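Local atomic coordinates of capsid protein (Turnip yellow mosaic virus, PDB entry 2FZ2), a protein that self-assembles, as 180 copies, into the T=3 icosahedral capsid that encloses the single-stranded RNA genome of the virus. Residues Pro34-Glu38 against Asn55-Val59; Leu74-Pro80 against Ser126-Cys132. One frame throughout, in Å; residues are numbered along the deposited sequence.

Contact 1: Pro34-Glu38 against Asn55-Val59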
loop_
_atom_site.group_PDB
_atom_site.type_symbol
_atom_site.label_atom_id
_atom_site.label_comp_id
_atom_site.label_asym_id
_atom_site.label_seq_id
_atom_site.Cartn_x
_atom_site.Cartn_y
_atom_site.Cartn_z
ATOM N N PRO D 34 -109.284 49.026 -6.072
ATOM C CA PRO D 34 -109.474 49.661 -7.377
ATOM C C PRO D 34 -110.865 50.244 -7.504
ATOM O O PRO D 34 -111.674 50.078 -6.605
ATOM C CB PRO D 34 -109.295 48.503 -8.323
ATOM C CG PRO D 34 -109.943 47.348 -7.551
ATOM C CD PRO D 34 -109.926 47.706 -6.068
ATOM N N PHE D 35 -111.162 50.876 -8.637
ATOM C CA PHE D 35 -112.481 51.476 -8.822
ATOM C C PHE D 35 -112.696 52.070 -10.204
ATOM O O PHE D 35 -111.776 52.185 -11.015
ATOM C CB PHE D 35 -112.636 52.620 -7.854
ATOM C CG PHE D 35 -111.637 53.704 -8.098
ATOM C CD1 PHE D 35 -111.983 54.845 -8.814
ATOM C CD2 PHE D 35 -110.318 53.553 -7.675
ATOM C CE1 PHE D 35 -111.027 55.819 -9.109
ATOM C CE2 PHE D 35 -109.359 54.519 -7.964
ATOM C CZ PHE D 35 -109.715 55.654 -8.683
ATOM N N GLN D 36 -113.937 52.470 -10.442
ATOM C CA GLN D 36 -114.309 53.143 -11.667
ATOM C C GLN D 36 -115.371 54.119 -11.204
ATOM O O GLN D 36 -116.330 53.734 -10.514
ATOM C CB GLN D 36 -114.888 52.184 -12.696
ATOM C CG GLN D 36 -115.323 52.886 -13.977
ATOM C CD GLN D 36 -115.142 52.031 -15.221
ATOM O OE1 GLN D 36 -116.047 51.919 -16.047
ATOM N NE2 GLN D 36 -113.964 51.423 -15.362
ATOM N N SER D 37 -115.179 55.391 -11.534
ATOM C CA SER D 37 -116.140 56.406 -11.141
ATOM C C SER D 37 -116.691 57.078 -12.371
ATOM O O SER D 37 -115.946 57.446 -13.278
ATOM C CB SER D 37 -115.499 57.456 -10.230
ATOM O OG SER D 37 -116.492 58.189 -9.518
ATOM N N GLU D 38 -118.012 57.212 -12.403
ATOM C CA GLU D 38 -118.670 57.855 -13.519
ATOM C C GLU D 38 -118.293 59.313 -13.411
ATOM O O GLU D 38 -118.357 59.898 -12.325
ATOM C CB GLU D 38 -120.181 57.689 -13.406
ATOM C CG GLU D 38 -120.698 56.479 -14.158
ATOM C CD GLU D 38 -122.103 56.097 -13.756
ATOM O OE1 GLU D 38 -122.455 54.902 -13.895
ATOM O OE2 GLU D 38 -122.853 56.995 -13.301
ATOM N N ASN D 55 -111.420 63.613 -4.233
ATOM C CA ASN D 55 -112.686 63.881 -3.579
ATOM C C ASN D 55 -113.929 63.180 -4.112
ATOM O O ASN D 55 -115.033 63.486 -3.674
ATOM C CB ASN D 55 -112.942 65.383 -3.592
ATOM C CG ASN D 55 -112.078 66.128 -2.604
ATOM O OD1 ASN D 55 -111.935 67.348 -2.683
ATOM N ND2 ASN D 55 -111.497 65.400 -1.662
ATOM N N ILE D 56 -113.799 62.254 -5.048
ATOM C CA ILE D 56 -115.017 61.626 -5.530
ATOM C C ILE D 56 -115.462 60.476 -4.659
ATOM O O ILE D 56 -114.646 59.800 -4.034
ATOM C CB ILE D 56 -114.890 61.130 -6.962
ATOM C CG1 ILE D 56 -113.437 60.792 -7.260
ATOM C CG2 ILE D 56 -115.482 62.174 -7.920
ATOM C CD1 ILE D 56 -113.225 59.344 -7.424
ATOM N N ASP D 57 -116.772 60.256 -4.644
ATOM C CA ASP D 57 -117.367 59.213 -3.833
ATOM C C ASP D 57 -116.584 57.917 -3.771
ATOM O O ASP D 57 -116.243 57.444 -2.687
ATOM C CB ASP D 57 -118.790 58.923 -4.298
ATOM C CG ASP D 57 -119.743 58.674 -3.127
ATOM O OD1 ASP D 57 -119.398 57.858 -2.238
ATOM O OD2 ASP D 57 -120.834 59.295 -3.092
ATOM N N SER D 58 -116.287 57.335 -4.924
ATOM C CA SER D 58 -115.553 56.076 -4.919
ATOM C C SER D 58 -114.315 56.125 -4.043
ATOM O O SER D 58 -114.019 55.172 -3.337
ATOM C CB SER D 58 -115.171 55.671 -6.335
ATOM O OG SER D 58 -116.274 55.878 -7.199
ATOM N N VAL D 59 -113.587 57.231 -4.073
ATOM C CA VAL D 59 -112.391 57.324 -3.249
ATOM C C VAL D 59 -112.793 57.552 -1.808
ATOM O O VAL D 59 -112.442 56.794 -0.905
ATOM C CB VAL D 59 -111.521 58.492 -3.673
ATOM C CG1 VAL D 59 -110.368 58.631 -2.722
ATOM C CG2 VAL D 59 -111.031 58.287 -5.074
#
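The ring of Phe35 leans obliquely over the first turn of the helix that starts at Asp57, its CD1 4.1 Å from CB of Ser58 and its CE1 4.5 Å from CD1 of Ile56. Phe35 and Ser37, two residues apart on an extended strand, both direct their CA-to-CB bonds at the helix start, whereas that of Gln36 between them points away. Ile56, at the N-cap position, has an apolar side chain with no capping group; its CD1 faces the strand, 4.0 Å from OG of Ser37. Within the turn, Val59 N makes a weak backbone hydrogen bond to Ile56 O (2.8 Å). The polar part of the contact is slight: OG of Ser37 and OG of Ser58 form a weak hydrogen bond at 3.3 Å, and the stronger partner of the Ser58 hydroxyl is Ser188 of a neighbouring subunit. The backbones stay apart, with CA of Ser37 and CA of Ser58 6.3 Å from each other as the closest such pair, so side chains do most of the bridging, joined by the Gln36 carbonyl, whose O lies 3.9 Å from OG of Ser58; the two segments together bury 205 Å². On its edge the strand bonds through Phe35 and Ser37 to Gly175 and Val173 of strand 169-182, and Gln36 packs on Tyr111 of another neighbouring subunit. The arrangement is a short helix laid against a sheet strand in the tymovirus coat protein's beta-sandwich, here placed where the C-terminal tail of an adjacent subunit meets it in the capsid.

Contact 2: Leu74-Pro80 against Ser126-Cys132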
loop_
_atom_site.group_PDB
_atom_site.type_symbol
_atom_site.label_atom_id
_atom_site.label_comp_id
_atom_site.label_asym_id
_atom_site.label_seq_id
_atom_site.Cartn_x
_atom_site.Cartn_y
_atom_site.Cartn_z
ATOM N N LEU D 74 -103.884 55.669 -12.199
ATOM C CA LEU D 74 -105.108 56.398 -12.470
ATOM C C LEU D 74 -105.187 56.847 -13.913
ATOM O O LEU D 74 -104.202 57.317 -14.474
ATOM C CB LEU D 74 -105.174 57.623 -11.563
ATOM C CG LEU D 74 -106.140 58.709 -12.009
ATOM C CD1 LEU D 74 -107.540 58.181 -11.799
ATOM C CD2 LEU D 74 -105.927 59.999 -11.231
ATOM N N TRP D 75 -106.362 56.708 -14.509
ATOM C CA TRP D 75 -106.551 57.139 -15.877
ATOM C C TRP D 75 -108.011 57.427 -16.094
ATOM O O TRP D 75 -108.843 57.146 -15.244
ATOM C CB TRP D 75 -106.109 56.062 -16.860
ATOM C CG TRP D 75 -107.002 54.867 -16.849
ATOM C CD1 TRP D 75 -108.142 54.680 -17.580
ATOM C CD2 TRP D 75 -106.852 53.703 -16.039
ATOM N NE1 TRP D 75 -108.713 53.466 -17.272
ATOM C CE2 TRP D 75 -107.938 52.849 -16.327
ATOM C CE3 TRP D 75 -105.903 53.297 -15.093
ATOM C CZ2 TRP D 75 -108.098 51.619 -15.703
ATOM C CZ3 TRP D 75 -106.062 52.072 -14.473
ATOM C CH2 TRP D 75 -107.151 51.249 -14.779
ATOM N N VAL D 76 -108.314 57.980 -17.256
ATOM C CA VAL D 76 -109.678 58.303 -17.602
ATOM C C VAL D 76 -109.974 57.649 -18.935
ATOM O O VAL D 76 -109.123 57.600 -19.828
ATOM C CB VAL D 76 -109.856 59.806 -17.748
ATOM C CG1 VAL D 76 -108.722 60.360 -18.591
ATOM C CG2 VAL D 76 -111.206 60.120 -18.373
ATOM N N THR D 77 -111.190 57.147 -19.069
ATOM C CA THR D 77 -111.592 56.493 -20.291
ATOM C C THR D 77 -112.768 57.178 -20.955
ATOM O O THR D 77 -113.713 57.618 -20.294
ATOM C CB THR D 77 -112.043 55.062 -20.042
ATOM O OG1 THR D 77 -111.239 54.437 -19.026
ATOM C CG2 THR D 77 -111.991 54.304 -21.333
ATOM N N ILE D 78 -112.713 57.273 -22.272
ATOM C CA ILE D 78 -113.821 57.850 -23.002
ATOM C C ILE D 78 -114.461 56.658 -23.668
ATOM O O ILE D 78 -113.811 55.956 -24.442
ATOM C CB ILE D 78 -113.370 58.788 -24.094
ATOM C CG1 ILE D 78 -112.409 59.814 -23.517
ATOM C CG2 ILE D 78 -114.582 59.428 -24.740
ATOM C CD1 ILE D 78 -112.396 61.132 -24.248
ATOM N N HIS D 79 -115.724 56.408 -23.357
ATOM C CA HIS D 79 -116.400 55.271 -23.944
ATOM C C HIS D 79 -117.387 55.779 -24.939
ATOM O O HIS D 79 -118.387 56.391 -24.577
ATOM C CB HIS D 79 -117.110 54.470 -22.876
ATOM C CG HIS D 79 -116.208 54.015 -21.778
ATOM N ND1 HIS D 79 -115.858 54.829 -20.722
ATOM C CD2 HIS D 79 -115.590 52.829 -21.566
ATOM C CE1 HIS D 79 -115.065 54.163 -19.903
ATOM N NE2 HIS D 79 -114.886 52.948 -20.392
ATOM N N PRO D 80 -117.116 55.542 -26.220
ATOM C CA PRO D 80 -118.053 56.024 -27.229
ATOM C C PRO D 80 -119.307 55.180 -27.125
ATOM O O PRO D 80 -119.226 53.994 -26.821
ATOM C CB PRO D 80 -117.295 55.840 -28.544
ATOM C CG PRO D 80 -115.849 55.549 -28.133
ATOM C CD PRO D 80 -115.978 54.837 -26.823
ATOM N N SER D 126 -113.099 53.394 -30.858
ATOM C CA SER D 126 -112.413 52.573 -29.883
ATOM C C SER D 126 -112.392 53.462 -28.635
ATOM O O SER D 126 -112.288 54.690 -28.744
ATOM C CB SER D 126 -110.988 52.279 -30.352
ATOM O OG SER D 126 -110.917 51.050 -31.057
ATOM N N PRO D 127 -112.539 52.875 -27.445
ATOM C CA PRO D 127 -112.518 53.670 -26.215
ATOM C C PRO D 127 -111.123 54.247 -25.956
ATOM O O PRO D 127 -110.122 53.536 -26.069
ATOM C CB PRO D 127 -112.948 52.679 -25.141
ATOM C CG PRO D 127 -112.596 51.367 -25.676
ATOM C CD PRO D 127 -112.760 51.453 -27.171
ATOM N N LEU D 128 -111.082 55.532 -25.596
ATOM C CA LEU D 128 -109.843 56.281 -25.354
ATOM C C LEU D 128 -109.311 56.333 -23.940
ATOM O O LEU D 128 -110.069 56.447 -22.972
ATOM C CB LEU D 128 -110.029 57.711 -25.806
ATOM C CG LEU D 128 -108.984 58.257 -26.753
ATOM C CD1 LEU D 128 -108.057 57.157 -27.220
ATOM C CD2 LEU D 128 -109.711 58.873 -27.921
ATOM N N ILE D 129 -107.993 56.317 -23.817
ATOM C CA ILE D 129 -107.407 56.347 -22.496
ATOM C C ILE D 129 -106.254 57.303 -22.242
ATOM O O ILE D 129 -105.225 57.285 -22.934
ATOM C CB ILE D 129 -106.918 54.960 -22.097
ATOM C CG1 ILE D 129 -107.985 53.919 -22.403
ATOM C CG2 ILE D 129 -106.564 54.959 -20.629
ATOM C CD1 ILE D 129 -108.854 53.570 -21.218
ATOM N N VAL D 130 -106.410 58.129 -21.220
ATOM C CA VAL D 130 -105.341 59.031 -20.871
ATOM C C VAL D 130 -104.887 58.701 -19.468
ATOM O O VAL D 130 -105.566 59.023 -18.486
ATOM C CB VAL D 130 -105.782 60.487 -20.937
ATOM C CG1 VAL D 130 -104.569 61.399 -20.905
ATOM C CG2 VAL D 130 -106.535 60.719 -22.198
ATOM N N LYS D 131 -103.753 58.017 -19.381
ATOM C CA LYS D 131 -103.237 57.670 -18.073
ATOM C C LYS D 131 -102.892 59.007 -17.448
ATOM O O LYS D 131 -102.446 59.933 -18.140
ATOM C CB LYS D 131 -101.966 56.782 -18.164
ATOM C CG LYS D 131 -102.226 55.268 -18.443
ATOM C CD LYS D 131 -101.323 54.255 -17.647
ATOM C CE LYS D 131 -101.810 52.766 -17.829
ATOM N NZ LYS D 131 -100.869 51.657 -17.394
ATOM N N CYS D 132 -103.152 59.132 -16.156
ATOM C CA CYS D 132 -102.783 60.341 -15.463
ATOM C C CYS D 132 -101.340 60.075 -15.068
ATOM O O CYS D 132 -100.991 58.968 -14.652
ATOM C CB CYS D 132 -103.610 60.552 -14.202
ATOM S SG CYS D 132 -102.919 61.889 -13.199
#
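Five backbone hydrogen bonds tie Leu74-Pro80 to Ser126-Cys132. Val76 and Val130 exchange two, Val76 N to Val130 O (3.2 Å) and Val130 N to Val76 O (3.1 Å); Ile78 and Leu128 exchange two more, Ile78 N to Leu128 O (2.9 Å) and Leu128 N to Ile78 O (3.0 Å). The shortest, Cys132 N to Leu74 O at 2.7 Å, extends the ladder beyond Lys131. Trp75-Lys131 and Thr77-Ile129 are the intervening non-hydrogen-bonded pairs, where CA-H...O contacts such as Thr77 CA to Leu128 O (3.1 Å) supplement the bonding. The strand axes run antiparallel at 161°, 4.7 Å apart at closest. Side chains alternate between the two faces. On one, CG1 of Val76 lies 3.8 Å from CB of Val130 and CB of Ile78 3.9 Å from CB of Leu128, an apolar layer covered by Trp95, Val91, Ile118 and Phe116 of the opposing sheet; Trp95 NE1 also bonds to Val130 O. On the other, Ile129 brings CG2 to 3.4 Å from CD1 of Trp75 and CD1 to 3.2 Å from CG2 of Thr77, while NE1 of Trp75 bonds weakly to OG1 of Thr77 (3.2 Å). The burial of 579 Å² reflects this continuous antiparallel pairing, with one face turned to the hydrophobic core between two sheets, as in the jelly-roll beta-sandwich of icosahedral plant virus coat proteins.

Overall arrangement
Contacts 1 and 2 lie in series along the chain: helix 57-63, which begins in contact 1, leads directly into strand 66-80, which carries 74-80 of contact 2. Strand 169-182 joins them sideways, pairing with both 34-38 and 74-80, the latter through Trp75, Thr77 and His79, so both reach one sheet. Their centres are 15 Å apart and their nearest atoms about 5 Å, without touching. Contact 2 is a strand pairing within that sheet, whereas contact 1 packs the start of a helix against one of its strands. Both meet the same neighbouring subunit. The bound RNA is nearer to contact 2, about 10 Å from its nearest atom, than to contact 1, about 22 Å.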